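Local coordinates for protein S-adenosylmethionine-dependent methyltransferase (Clostridium acetobutylicum, PDB 1Y8C) that probably transfers a methyl group from S-adenosylmethionine to an acceptor molecule, at residues F140-Y145 and E206-Y211; Q150-N155 and D175-Y180; E70-A75 and L88-I93. One frame throughout, in Å; residues are numbered along the deposited sequence.

Contact 3 comes first along the chain. It closes a short loop in which helix 69-81 folds back beside strand 87-89, at the edge of the seven-stranded sheet. The chain then runs on to strand 136-143, where contact 1 opens. Contact 1 closes only at helix 205-214, and the loop between holds helix 145-152 and a separate four-stranded antiparallel sheet. Contact 2 is nested in this loop and packs the end of that helix on that sheet. Contacts 1 and 2 meet through Tyr145 OH and Asp175 OD1. Contacts 1 and 3 reach the same large sheet on opposite sides of the chain's centre, their centres about 24 Å apart.

Contact 1: F140-Y145 and E206-Y211. With SO4 (sulfate ion), chain B.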
ATOM      1  N   PHE A 140      -4.822   6.337  -0.322  1.00 47.83           N
ATOM      2  CA  PHE A 140      -4.011   5.309  -0.967  1.00 48.57           C
ATOM      3  C   PHE A 140      -2.898   5.957  -1.779  1.00 49.34           C
ATOM      4  O   PHE A 140      -3.001   7.123  -2.160  1.00 50.10           O
ATOM      5  CB  PHE A 140      -4.876   4.452  -1.893  1.00 46.90           C
ATOM      6  CG  PHE A 140      -5.319   5.159  -3.150  1.00 47.67           C
ATOM      7  CD1 PHE A 140      -4.633   4.982  -4.345  1.00 46.18           C
ATOM      8  CD2 PHE A 140      -6.437   5.989  -3.145  1.00 49.56           C
ATOM      9  CE1 PHE A 140      -5.058   5.616  -5.516  1.00 46.45           C
ATOM     10  CE2 PHE A 140      -6.869   6.631  -4.323  1.00 49.22           C
ATOM     11  CZ  PHE A 140      -6.180   6.444  -5.506  1.00 45.76           C
ATOM     12  N   ASP A 141      -1.829   5.212  -2.045  1.00 50.52           N
ATOM     13  CA  ASP A 141      -0.746   5.766  -2.838  1.00 51.29           C
ATOM     14  C   ASP A 141      -0.398   4.853  -3.981  1.00 51.53           C
ATOM     15  O   ASP A 141      -0.765   3.681  -3.991  1.00 51.54           O
ATOM     16  CB  ASP A 141       0.503   5.991  -1.987  1.00 52.84           C
ATOM     17  CG  ASP A 141       1.146   4.697  -1.539  1.00 54.73           C
ATOM     18  OD1 ASP A 141       1.723   3.978  -2.386  1.00 55.25           O
ATOM     19  OD2 ASP A 141       1.073   4.398  -0.330  1.00 55.20           O
ATOM     20  N   ILE A 142       0.318   5.403  -4.949  1.00 51.28           N
ATOM     21  CA  ILE A 142       0.748   4.628  -6.095  1.00 51.40           C
ATOM     22  C   ILE A 142       2.133   5.084  -6.502  1.00 52.93           C
ATOM     23  O   ILE A 142       2.576   6.177  -6.138  1.00 53.47           O
ATOM     24  CB  ILE A 142      -0.178   4.833  -7.304  1.00 51.70           C
ATOM     25  CG1 ILE A 142      -0.029   6.263  -7.838  1.00 49.43           C
ATOM     26  CG2 ILE A 142      -1.619   4.530  -6.908  1.00 51.34           C
ATOM     27  CD1 ILE A 142      -0.756   6.511  -9.149  1.00 45.88           C
ATOM     28  N   ASN A 143       2.834   4.225  -7.230  1.00 53.24           N
ATOM     29  CA  ASN A 143       4.138   4.600  -7.725  1.00 52.50           C
ATOM     30  C   ASN A 143       3.749   5.380  -8.959  1.00 52.38           C
ATOM     31  O   ASN A 143       2.822   4.995  -9.682  1.00 52.08           O
ATOM     32  CB  ASN A 143       4.978   3.379  -8.086  1.00 52.95           C
ATOM     33  CG  ASN A 143       5.745   2.828  -6.890  1.00 56.32           C
ATOM     34  OD1 ASN A 143       6.299   3.583  -6.093  1.00 57.94           O
ATOM     35  ND2 ASN A 143       5.791   1.508  -6.767  1.00 58.69           N
ATOM     36  N   SER A 144       4.429   6.498  -9.172  1.00 51.65           N
ATOM     37  CA  SER A 144       4.132   7.365 -10.298  1.00 51.76           C
ATOM     38  C   SER A 144       4.510   6.709 -11.608  1.00 51.42           C
ATOM     39  O   SER A 144       5.319   5.780 -11.654  1.00 52.71           O
ATOM     40  CB  SER A 144       4.894   8.664 -10.161  1.00 50.95           C
ATOM     41  OG  SER A 144       6.278   8.420 -10.291  1.00 57.21           O
ATOM     42  N   TYR A 145       3.916   7.198 -12.684  1.00 51.36           N
ATOM     43  CA  TYR A 145       4.194   6.662 -14.003  1.00 51.14           C
ATOM     44  C   TYR A 145       5.670   6.871 -14.334  1.00 51.71           C
ATOM     45  O   TYR A 145       6.283   6.046 -14.996  1.00 51.34           O
ATOM     46  CB  TYR A 145       3.336   7.375 -15.046  1.00 49.73           C
ATOM     47  CG  TYR A 145       3.468   6.779 -16.414  1.00 50.10           C
ATOM     48  CD1 TYR A 145       2.621   5.744 -16.831  1.00 50.73           C
ATOM     49  CD2 TYR A 145       4.473   7.205 -17.277  1.00 50.50           C
ATOM     50  CE1 TYR A 145       2.778   5.147 -18.077  1.00 52.73           C
ATOM     51  CE2 TYR A 145       4.641   6.617 -18.519  1.00 53.32           C
ATOM     52  CZ  TYR A 145       3.796   5.591 -18.916  1.00 54.68           C
ATOM     53  OH  TYR A 145       3.973   5.014 -20.151  1.00 57.51           O
ATOM     54  N   GLU A 206      -3.995  11.054 -14.940  1.00 69.00           N
ATOM     55  CA  GLU A 206      -5.179  11.335 -15.730  1.00 71.84           C
ATOM     56  C   GLU A 206      -6.089  10.109 -15.712  1.00 71.25           C
ATOM     57  O   GLU A 206      -7.304  10.229 -15.563  1.00 72.52           O
ATOM     58  CB  GLU A 206      -4.759  11.662 -17.158  1.00 75.39           C
ATOM     59  CG  GLU A 206      -5.863  12.183 -18.041  1.00 80.46           C
ATOM     60  CD  GLU A 206      -5.418  12.325 -19.490  1.00 85.48           C
ATOM     61  OE1 GLU A 206      -6.216  12.844 -20.306  1.00 88.58           O
ATOM     62  OE2 GLU A 206      -4.273  11.914 -19.817  1.00 86.07           O
ATOM     63  N   ASP A 207      -5.490   8.932 -15.854  1.00 69.91           N
ATOM     64  CA  ASP A 207      -6.231   7.670 -15.845  1.00 69.08           C
ATOM     65  C   ASP A 207      -6.797   7.361 -14.467  1.00 67.56           C
ATOM     66  O   ASP A 207      -7.909   6.855 -14.341  1.00 65.94           O
ATOM     67  CB  ASP A 207      -5.320   6.519 -16.257  1.00 70.16           C
ATOM     68  CG  ASP A 207      -4.827   6.644 -17.680  1.00 71.69           C
ATOM     69  OD1 ASP A 207      -3.763   6.043 -17.980  1.00 73.54           O
ATOM     70  OD2 ASP A 207      -5.500   7.332 -18.489  1.00 67.32           O
ATOM     71  N   ILE A 208      -6.014   7.641 -13.436  1.00 66.11           N
ATOM     72  CA  ILE A 208      -6.461   7.380 -12.085  1.00 65.99           C
ATOM     73  C   ILE A 208      -7.644   8.280 -11.765  1.00 67.81           C
ATOM     74  O   ILE A 208      -8.662   7.830 -11.240  1.00 66.64           O
ATOM     75  CB  ILE A 208      -5.340   7.645 -11.069  1.00 64.04           C
ATOM     76  CG1 ILE A 208      -4.239   6.594 -11.226  1.00 62.38           C
ATOM     77  CG2 ILE A 208      -5.913   7.643  -9.654  1.00 62.29           C
ATOM     78  CD1 ILE A 208      -4.657   5.186 -10.835  1.00 58.78           C
ATOM     79  N   GLU A 209      -7.496   9.561 -12.079  1.00 69.43           N
ATOM     80  CA  GLU A 209      -8.544  10.528 -11.826  1.00 70.10           C
ATOM     81  C   GLU A 209      -9.839  10.094 -12.499  1.00 70.44           C
ATOM     82  O   GLU A 209     -10.913  10.179 -11.898  1.00 70.32           O
ATOM     83  CB  GLU A 209      -8.097  11.908 -12.315  1.00 71.79           C
ATOM     84  CG  GLU A 209      -7.528  12.783 -11.187  1.00 77.01           C
ATOM     85  CD  GLU A 209      -6.059  13.181 -11.362  1.00 77.60           C
ATOM     86  OE1 GLU A 209      -5.755  13.972 -12.284  1.00 77.65           O
ATOM     87  OE2 GLU A 209      -5.214  12.706 -10.568  1.00 76.37           O
ATOM     88  N   LYS A 210      -9.739   9.606 -13.734  1.00 70.26           N
ATOM     89  CA  LYS A 210     -10.920   9.149 -14.465  1.00 70.43           C
ATOM     90  C   LYS A 210     -11.532   7.924 -13.768  1.00 68.78           C
ATOM     91  O   LYS A 210     -12.724   7.906 -13.477  1.00 67.76           O
ATOM     92  CB  LYS A 210     -10.552   8.810 -15.916  1.00 72.24           C
ATOM     93  CG  LYS A 210     -11.768   8.588 -16.820  1.00 76.57           C
ATOM     94  CD  LYS A 210     -11.396   8.357 -18.292  1.00 79.32           C
ATOM     95  CE  LYS A 210     -10.861   6.950 -18.557  1.00 82.03           C
ATOM     96  NZ  LYS A 210     -11.895   5.875 -18.381  1.00 84.35           N
ATOM     97  N   TYR A 211     -10.707   6.915 -13.494  1.00 67.78           N
ATOM     98  CA  TYR A 211     -11.167   5.701 -12.829  1.00 67.43           C
ATOM     99  C   TYR A 211     -11.756   5.992 -11.455  1.00 67.19           C
ATOM    100  O   TYR A 211     -12.649   5.286 -10.996  1.00 65.38           O
ATOM    101  CB  TYR A 211     -10.015   4.706 -12.696  1.00 69.53           C
ATOM    102  CG  TYR A 211      -9.437   4.253 -14.022  1.00 73.33           C
ATOM    103  CD1 TYR A 211      -8.177   3.652 -14.089  1.00 73.32           C
ATOM    104  CD2 TYR A 211     -10.157   4.412 -15.209  1.00 74.85           C
ATOM    105  CE1 TYR A 211      -7.650   3.223 -15.308  1.00 76.19           C
ATOM    106  CE2 TYR A 211      -9.640   3.985 -16.430  1.00 76.71           C
ATOM    107  CZ  TYR A 211      -8.387   3.388 -16.475  1.00 76.79           C
ATOM    108  OH  TYR A 211      -7.894   2.934 -17.683  1.00 77.07           O
TER
HETATM  109  S   SO4 B 301      -0.192  12.446 -16.554  1.00115.86           S
HETATM  110  O1  SO4 B 301       0.277  13.374 -15.503  1.00114.31           O
HETATM  111  O2  SO4 B 301      -1.656  12.280 -16.446  1.00114.54           O
HETATM  112  O3  SO4 B 301       0.142  13.001 -17.887  1.00115.39           O
HETATM  113  O4  SO4 B 301       0.472  11.135 -16.391  1.00113.97           O
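Ile142 and Ile208 meet tip to tip between strand 136-143 and helix 205-214. Ile142 CD1 lies 4.1 Å from Ile208 CG1. The Ile142 chain is extended beyond CG1 (chi2 172°), and this carries its terminal methyl out from the strand toward the helix. The second branch of Ile208 serves another neighbour. Its CG2 comes to the edge of the Phe140 ring, near the ring plane, with Phe140 CZ 4.3 Å away. Ile208 thus spans two strand residues that project from the same side of the sheet. The packing is apolar and buried, but light: the nearest CA atoms, those of Ile142 and Ile208, are still 9.8 Å apart. Tyr240 of the adjacent strand 237-244 also touches Ile208, and Phe138 stacks on the Phe140 ring.

The polar contact is at the start of the helix. Glu206 N donates a hydrogen bond of 3.0 Å to O2 of a sulfate ion, bent to 142° at the hydrogen. The ion probably comes from the crystallisation liquor. The positive end of the helix dipole may help to hold it there.

This is helix-on-sheet packing, in which the helix that precedes strand 217-224 lies against a central sheet with the 3-2-1-4-5-7-6 strand order of class I S-adenosylmethionine-dependent methyltransferases.

Contact 2: Q150-N155 and D175-Y180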
ATOM      1  N   GLN A 150      10.622   5.260 -15.995  1.00 61.26           N
ATOM      2  CA  GLN A 150      11.982   5.767 -16.110  1.00 61.82           C
ATOM      3  C   GLN A 150      12.907   5.278 -15.006  1.00 62.28           C
ATOM      4  O   GLN A 150      13.794   4.469 -15.248  1.00 65.07           O
ATOM      5  CB  GLN A 150      11.977   7.292 -16.113  1.00 62.79           C
ATOM      6  CG  GLN A 150      11.101   7.911 -17.177  1.00 65.77           C
ATOM      7  CD  GLN A 150      11.413   7.371 -18.546  1.00 68.70           C
ATOM      8  OE1 GLN A 150      12.545   6.981 -18.822  1.00 72.21           O
ATOM      9  NE2 GLN A 150      10.415   7.349 -19.420  1.00 70.91           N
ATOM     10  N   VAL A 151      12.698   5.773 -13.790  1.00 61.84           N
ATOM     11  CA  VAL A 151      13.537   5.409 -12.656  1.00 59.54           C
ATOM     12  C   VAL A 151      13.731   3.899 -12.500  1.00 60.43           C
ATOM     13  O   VAL A 151      14.795   3.451 -12.065  1.00 61.71           O
ATOM     14  CB  VAL A 151      12.977   6.006 -11.357  1.00 59.09           C
ATOM     15  CG1 VAL A 151      13.997   5.871 -10.247  1.00 57.34           C
ATOM     16  CG2 VAL A 151      12.615   7.469 -11.580  1.00 54.72           C
ATOM     17  N   LEU A 152      12.716   3.106 -12.833  1.00 59.78           N
ATOM     18  CA  LEU A 152      12.868   1.656 -12.757  1.00 59.70           C
ATOM     19  C   LEU A 152      13.192   1.117 -14.146  1.00 60.27           C
ATOM     20  O   LEU A 152      14.259   0.543 -14.359  1.00 61.47           O
ATOM     21  CB  LEU A 152      11.601   0.978 -12.241  1.00 57.87           C
ATOM     22  CG  LEU A 152      11.321   0.996 -10.742  1.00 58.36           C
ATOM     23  CD1 LEU A 152      10.160   0.066 -10.469  1.00 58.69           C
ATOM     24  CD2 LEU A 152      12.536   0.529  -9.962  1.00 60.44           C
ATOM     25  N   GLY A 153      12.269   1.313 -15.085  1.00 60.67           N
ATOM     26  CA  GLY A 153      12.469   0.843 -16.443  1.00 61.73           C
ATOM     27  C   GLY A 153      13.033  -0.562 -16.550  1.00 63.00           C
ATOM     28  O   GLY A 153      12.449  -1.507 -16.022  1.00 62.84           O
ATOM     29  N   ASN A 154      14.172  -0.687 -17.238  1.00 64.20           N
ATOM     30  CA  ASN A 154      14.861  -1.965 -17.440  1.00 65.47           C
ATOM     31  C   ASN A 154      16.279  -1.910 -16.848  1.00 67.32           C
ATOM     32  O   ASN A 154      17.258  -2.151 -17.552  1.00 68.07           O
ATOM     33  CB  ASN A 154      14.968  -2.275 -18.940  1.00 64.46           C
ATOM     34  CG  ASN A 154      13.618  -2.301 -19.638  1.00 65.24           C
ATOM     35  OD1 ASN A 154      12.871  -3.279 -19.555  1.00 64.41           O
ATOM     36  ND2 ASN A 154      13.296  -1.214 -20.331  1.00 65.83           N
ATOM     37  N   ASN A 155      16.390  -1.594 -15.561  1.00 70.19           N
ATOM     38  CA  ASN A 155      17.690  -1.506 -14.890  1.00 71.71           C
ATOM     39  C   ASN A 155      17.933  -2.656 -13.909  1.00 72.27           C
ATOM     40  O   ASN A 155      17.260  -2.757 -12.883  1.00 75.53           O
ATOM     41  CB  ASN A 155      17.808  -0.183 -14.116  1.00 71.83           C
ATOM     42  CG  ASN A 155      17.829   1.043 -15.023  1.00 73.91           C
ATOM     43  OD1 ASN A 155      18.665   1.151 -15.926  1.00 75.26           O
ATOM     44  ND2 ASN A 155      16.921   1.985 -14.770  1.00 72.17           N
ATOM     45  N   ASP A 175       3.592  -0.147 -20.550  1.00 66.71           N
ATOM     46  CA  ASP A 175       3.090   0.347 -19.279  1.00 65.20           C
ATOM     47  C   ASP A 175       3.095  -0.638 -18.111  1.00 63.40           C
ATOM     48  O   ASP A 175       2.517  -0.355 -17.057  1.00 62.51           O
ATOM     49  CB  ASP A 175       1.677   0.884 -19.462  1.00 68.68           C
ATOM     50  CG  ASP A 175       1.602   1.941 -20.525  1.00 70.66           C
ATOM     51  OD1 ASP A 175       2.480   2.833 -20.518  1.00 71.13           O
ATOM     52  OD2 ASP A 175       0.668   1.878 -21.359  1.00 72.33           O
ATOM     53  N   LEU A 176       3.740  -1.784 -18.287  1.00 58.95           N
ATOM     54  CA  LEU A 176       3.801  -2.771 -17.224  1.00 57.20           C
ATOM     55  C   LEU A 176       5.247  -3.033 -16.843  1.00 55.84           C
ATOM     56  O   LEU A 176       6.088  -3.269 -17.708  1.00 56.26           O
ATOM     57  CB  LEU A 176       3.152  -4.082 -17.674  1.00 57.77           C
ATOM     58  CG  LEU A 176       2.997  -5.164 -16.597  1.00 58.50           C
ATOM     59  CD1 LEU A 176       2.077  -4.650 -15.498  1.00 59.73           C
ATOM     60  CD2 LEU A 176       2.405  -6.434 -17.202  1.00 60.64           C
ATOM     61  N   VAL A 177       5.533  -2.987 -15.548  1.00 53.64           N
ATOM     62  CA  VAL A 177       6.875  -3.236 -15.054  1.00 53.85           C
ATOM     63  C   VAL A 177       6.926  -4.586 -14.373  1.00 53.08           C
ATOM     64  O   VAL A 177       6.133  -4.865 -13.481  1.00 53.70           O
ATOM     65  CB  VAL A 177       7.299  -2.184 -14.021  1.00 55.10           C
ATOM     66  CG1 VAL A 177       8.674  -2.521 -13.463  1.00 55.12           C
ATOM     67  CG2 VAL A 177       7.316  -0.820 -14.657  1.00 57.89           C
ATOM     68  N   SER A 178       7.857  -5.430 -14.789  1.00 53.60           N
ATOM     69  CA  SER A 178       7.982  -6.736 -14.161  1.00 54.72           C
ATOM     70  C   SER A 178       9.278  -6.748 -13.360  1.00 54.99           C
ATOM     71  O   SER A 178      10.357  -6.505 -13.899  1.00 56.87           O
ATOM     72  CB  SER A 178       7.991  -7.817 -15.228  1.00 54.85           C
ATOM     73  OG  SER A 178       6.947  -7.569 -16.157  1.00 58.19           O
HETATM   74  N   MSE A 179       9.160  -7.013 -12.068  1.00 55.07           N
HETATM   75  CA  MSE A 179      10.308  -7.022 -11.190  1.00 55.05           C
HETATM   76  C   MSE A 179      10.633  -8.424 -10.725  1.00 55.38           C
HETATM   77  O   MSE A 179       9.775  -9.135 -10.210  1.00 55.78           O
HETATM   78  CB  MSE A 179      10.028  -6.148  -9.975  1.00 57.33           C
HETATM   79  CG  MSE A 179       9.435  -4.786 -10.300  1.00 63.11           C
HETATM   80 SE   MSE A 179       8.981  -3.803  -8.688  1.00 75.18          SE
HETATM   81  CE  MSE A 179       7.052  -3.794  -8.838  1.00 67.12           C
ATOM     82  N   TYR A 180      11.881  -8.820 -10.904  1.00 55.31           N
ATOM     83  CA  TYR A 180      12.307 -10.135 -10.471  1.00 56.94           C
ATOM     84  C   TYR A 180      13.409  -9.895  -9.457  1.00 56.09           C
ATOM     85  O   TYR A 180      14.430  -9.278  -9.770  1.00 56.70           O
ATOM     86  CB  TYR A 180      12.823 -10.937 -11.664  1.00 57.80           C
ATOM     87  CG  TYR A 180      11.843 -11.009 -12.819  1.00 62.11           C
ATOM     88  CD1 TYR A 180      11.582  -9.885 -13.607  1.00 63.95           C
ATOM     89  CD2 TYR A 180      11.179 -12.196 -13.126  1.00 61.96           C
ATOM     90  CE1 TYR A 180      10.688  -9.943 -14.674  1.00 64.39           C
ATOM     91  CE2 TYR A 180      10.282 -12.266 -14.194  1.00 62.42           C
ATOM     92  CZ  TYR A 180      10.043 -11.136 -14.965  1.00 63.62           C
ATOM     93  OH  TYR A 180       9.188 -11.195 -16.049  1.00 64.29           O
TER
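Leu152 packs against Val177 and Met179 where the end of helix 145-152 lies on a four-stranded antiparallel sheet. This sheet is separate from the large Rossmann-like sheet of the protein. Strand 176-186 is one of its two inner strands. Val177 and Met179 make backbone bonds to strand 191-201 on one side, and Ser178 and Tyr180 make them to strand 164-173 on the other.

The apolar contact rests on a single methyl. Leu152 CD1 is 4.2 Å from Val177 CG1 and 4.4 Å from Met179 SE, the residue being selenomethionine. With CD1 anti to CA (chi2 -170°), the leucine extends from the helix backbone and sets this methyl against the strand. On the strand, the Met179 chain runs extended from CA to selenium (chi2 175°) and brings the heavy atom up to the same methyl. Val177 and Met179 are two residues apart and meet Leu152 from the same face of the sheet. Leu148, one turn earlier in the helix, also touches Val177, and Asn170 of strand 164-173 touches both Leu152 and Met179. All three residues that carry the contact are buried.

No hydrogen bond joins the two segments directly. Polar atoms instead fix the way the chain leaves the helix. Gly153 ends the helix with a positive phi of 44° and turns the chain toward strand 157-161. Asn154 OD1 then accepts a bond from Phe172 N, which ties the turn to the neighbouring strand. Leu152 O takes two bonds from Asn155: one from the backbone N at 3.2 Å, and a weak one from ND2 at 3.1 Å, bent to 121°.

Contact 3: E70-A75 and L88-I93; sequences EMLSEA and LACQDI
Ala75 N bonds to Met71 O at 2.9 Å, a backbone bond of the helix turn that carries Leu72 toward the strand. No hydrogen bond crosses between segments 70-75 and 88-93, and the contact is made by van der Waals packing, of methyls on each other and on the backbone. Leu72 does most of the touching and is buried. Its CD1 methyl sits over the face of the peptide between Ala89 and Cys90, 3.7 Å from Ala89 C and 3.6 Å from Cys90 N. A chi2 of -173° sets CD1 anti to CA and extends it from the helix to this peptide. The same methyl meets Cys90 CB at 3.7 Å. The other methyl, Leu72 CD2, approaches Leu88 CB at 4.4 Å.

Leu88 answers from the strand. Its CD1 reaches Leu72 O at 4.1 Å, and its side chain also touches Glu76 and Phe79 further along the same helix. Cys46, in a loop, touches Leu72 as well. Ala89 bonds through its backbone to Ala64 of strand 61-65.

Strand 61-65, helix 69-81 and strand 87-89 form a beta-alpha-beta crossover with parallel strands, at one edge of the Rossmann-like sheet of the methyltransferase domain.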
ATOM      1  N   GLU A  70       0.084 -15.863   4.501  1.00 65.74           N
ATOM      2  CA  GLU A  70       1.342 -15.848   5.229  1.00 68.21           C
ATOM      3  C   GLU A  70       1.529 -14.539   5.983  1.00 68.13           C
ATOM      4  O   GLU A  70       1.878 -14.526   7.164  1.00 67.34           O
ATOM      5  CB  GLU A  70       2.498 -16.069   4.254  1.00 71.24           C
ATOM      6  CG  GLU A  70       3.564 -17.016   4.767  1.00 76.10           C
ATOM      7  CD  GLU A  70       4.572 -17.388   3.691  1.00 80.15           C
ATOM      8  OE1 GLU A  70       5.264 -16.472   3.191  1.00 83.01           O
ATOM      9  OE2 GLU A  70       4.670 -18.592   3.346  1.00 80.26           O
HETATM   10  N   MSE A  71       1.276 -13.436   5.297  1.00 67.23           N
HETATM   11  CA  MSE A  71       1.424 -12.130   5.900  1.00 67.90           C
HETATM   12  C   MSE A  71       0.378 -11.844   6.969  1.00 66.61           C
HETATM   13  O   MSE A  71       0.692 -11.253   8.001  1.00 66.86           O
HETATM   14  CB  MSE A  71       1.348 -11.064   4.827  1.00 71.44           C
HETATM   15  CG  MSE A  71       2.219 -11.366   3.648  1.00 75.16           C
HETATM   16 SE   MSE A  71       3.227  -9.828   3.168  1.00 82.37          SE
HETATM   17  CE  MSE A  71       4.876 -10.398   4.023  1.00 78.47           C
ATOM     18  N   LEU A  72      -0.865 -12.246   6.726  1.00 65.17           N
ATOM     19  CA  LEU A  72      -1.921 -12.002   7.695  1.00 63.85           C
ATOM     20  C   LEU A  72      -1.539 -12.586   9.029  1.00 63.52           C
ATOM     21  O   LEU A  72      -1.704 -11.956  10.074  1.00 61.94           O
ATOM     22  CB  LEU A  72      -3.236 -12.618   7.233  1.00 63.73           C
ATOM     23  CG  LEU A  72      -4.133 -11.700   6.413  1.00 63.88           C
ATOM     24  CD1 LEU A  72      -5.458 -12.408   6.198  1.00 63.82           C
ATOM     25  CD2 LEU A  72      -4.356 -10.371   7.140  1.00 62.23           C
ATOM     26  N   SER A  73      -1.019 -13.805   8.979  1.00 64.22           N
ATOM     27  CA  SER A  73      -0.590 -14.507  10.179  1.00 65.87           C
ATOM     28  C   SER A  73       0.470 -13.675  10.922  1.00 66.33           C
ATOM     29  O   SER A  73       0.398 -13.519  12.144  1.00 66.19           O
ATOM     30  CB  SER A  73      -0.036 -15.879   9.794  1.00 63.84           C
ATOM     31  OG  SER A  73       0.354 -16.599  10.940  1.00 64.29           O
ATOM     32  N   GLU A  74       1.441 -13.135  10.186  1.00 65.59           N
ATOM     33  CA  GLU A  74       2.466 -12.310  10.806  1.00 66.22           C
ATOM     34  C   GLU A  74       1.825 -11.131  11.508  1.00 64.41           C
ATOM     35  O   GLU A  74       2.043 -10.907  12.697  1.00 65.17           O
ATOM     36  CB  GLU A  74       3.463 -11.791   9.770  1.00 68.82           C
ATOM     37  CG  GLU A  74       4.519 -12.797   9.373  1.00 75.24           C
ATOM     38  CD  GLU A  74       5.388 -13.215  10.549  1.00 78.19           C
ATOM     39  OE1 GLU A  74       4.894 -13.950  11.434  1.00 78.47           O
ATOM     40  OE2 GLU A  74       6.563 -12.792  10.596  1.00 80.95           O
ATOM     41  N   ALA A  75       1.034 -10.372  10.766  1.00 63.82           N
ATOM     42  CA  ALA A  75       0.367  -9.210  11.329  1.00 62.92           C
ATOM     43  C   ALA A  75      -0.416  -9.606  12.578  1.00 63.09           C
ATOM     44  O   ALA A  75      -0.389  -8.896  13.577  1.00 62.15           O
ATOM     45  CB  ALA A  75      -0.563  -8.592  10.294  1.00 61.99           C
ATOM     46  N   LEU A  88      -9.413  -9.650  11.074  1.00 59.87           N
ATOM     47  CA  LEU A  88      -8.648  -9.949   9.867  1.00 58.98           C
ATOM     48  C   LEU A  88      -9.465 -10.705   8.805  1.00 58.64           C
ATOM     49  O   LEU A  88     -10.446 -11.384   9.112  1.00 59.07           O
ATOM     50  CB  LEU A  88      -7.406 -10.756  10.254  1.00 58.76           C
ATOM     51  CG  LEU A  88      -6.511 -10.168  11.355  1.00 58.75           C
ATOM     52  CD1 LEU A  88      -5.379 -11.123  11.662  1.00 59.61           C
ATOM     53  CD2 LEU A  88      -5.962  -8.826  10.921  1.00 57.72           C
ATOM     54  N   ALA A  89      -9.070 -10.570   7.547  1.00 57.84           N
ATOM     55  CA  ALA A  89      -9.763 -11.269   6.469  1.00 58.20           C
ATOM     56  C   ALA A  89      -8.880 -11.369   5.230  1.00 58.38           C
ATOM     57  O   ALA A  89      -8.319 -10.375   4.770  1.00 58.30           O
ATOM     58  CB  ALA A  89     -11.082 -10.571   6.129  1.00 58.00           C
ATOM     59  N   CYS A  90      -8.755 -12.585   4.706  1.00 58.51           N
ATOM     60  CA  CYS A  90      -7.949 -12.833   3.526  1.00 57.82           C
ATOM     61  C   CYS A  90      -8.859 -12.710   2.314  1.00 58.19           C
ATOM     62  O   CYS A  90      -9.730 -13.550   2.103  1.00 59.60           O
ATOM     63  CB  CYS A  90      -7.347 -14.236   3.592  1.00 56.32           C
ATOM     64  SG  CYS A  90      -5.987 -14.510   2.431  1.00 59.76           S
ATOM     65  N   GLN A  91      -8.670 -11.653   1.529  1.00 59.44           N
ATOM     66  CA  GLN A  91      -9.487 -11.414   0.341  1.00 60.03           C
ATOM     67  C   GLN A  91      -8.741 -10.613  -0.696  1.00 61.78           C
ATOM     68  O   GLN A  91      -7.768  -9.929  -0.385  1.00 59.89           O
ATOM     69  CB  GLN A  91     -10.749 -10.633   0.700  1.00 58.13           C
ATOM     70  CG  GLN A  91     -11.708 -11.379   1.572  1.00 57.62           C
ATOM     71  CD  GLN A  91     -12.906 -10.549   1.944  1.00 58.20           C
ATOM     72  OE1 GLN A  91     -13.176  -9.510   1.342  1.00 57.14           O
ATOM     73  NE2 GLN A  91     -13.649 -11.012   2.933  1.00 60.27           N
ATOM     74  N   ASP A  92      -9.212 -10.699  -1.933  1.00 64.66           N
ATOM     75  CA  ASP A  92      -8.620  -9.941  -3.025  1.00 68.62           C
ATOM     76  C   ASP A  92      -9.296  -8.565  -3.063  1.00 70.06           C
ATOM     77  O   ASP A  92     -10.518  -8.471  -3.178  1.00 70.20           O
ATOM     78  CB  ASP A  92      -8.837 -10.674  -4.354  1.00 73.38           C
ATOM     79  CG  ASP A  92      -8.458  -9.827  -5.562  1.00 79.02           C
ATOM     80  OD1 ASP A  92      -7.311  -9.326  -5.608  1.00 82.40           O
ATOM     81  OD2 ASP A  92      -9.311  -9.661  -6.469  1.00 81.22           O
ATOM     82  N   ILE A  93      -8.494  -7.506  -2.962  1.00 71.76           N
ATOM     83  CA  ILE A  93      -8.991  -6.122  -2.975  1.00 73.33           C
ATOM     84  C   ILE A  93     -10.005  -5.832  -4.089  1.00 72.60           C
ATOM     85  O   ILE A  93     -10.928  -5.040  -3.907  1.00 72.45           O
ATOM     86  CB  ILE A  93      -7.828  -5.095  -3.125  1.00 74.88           C
ATOM     87  CG1 ILE A  93      -6.472  -5.777  -2.907  1.00 76.22           C
ATOM     88  CG2 ILE A  93      -7.989  -3.979  -2.109  1.00 76.41           C
ATOM     89  CD1 ILE A  93      -5.282  -4.888  -3.231  1.00 74.87           C
TER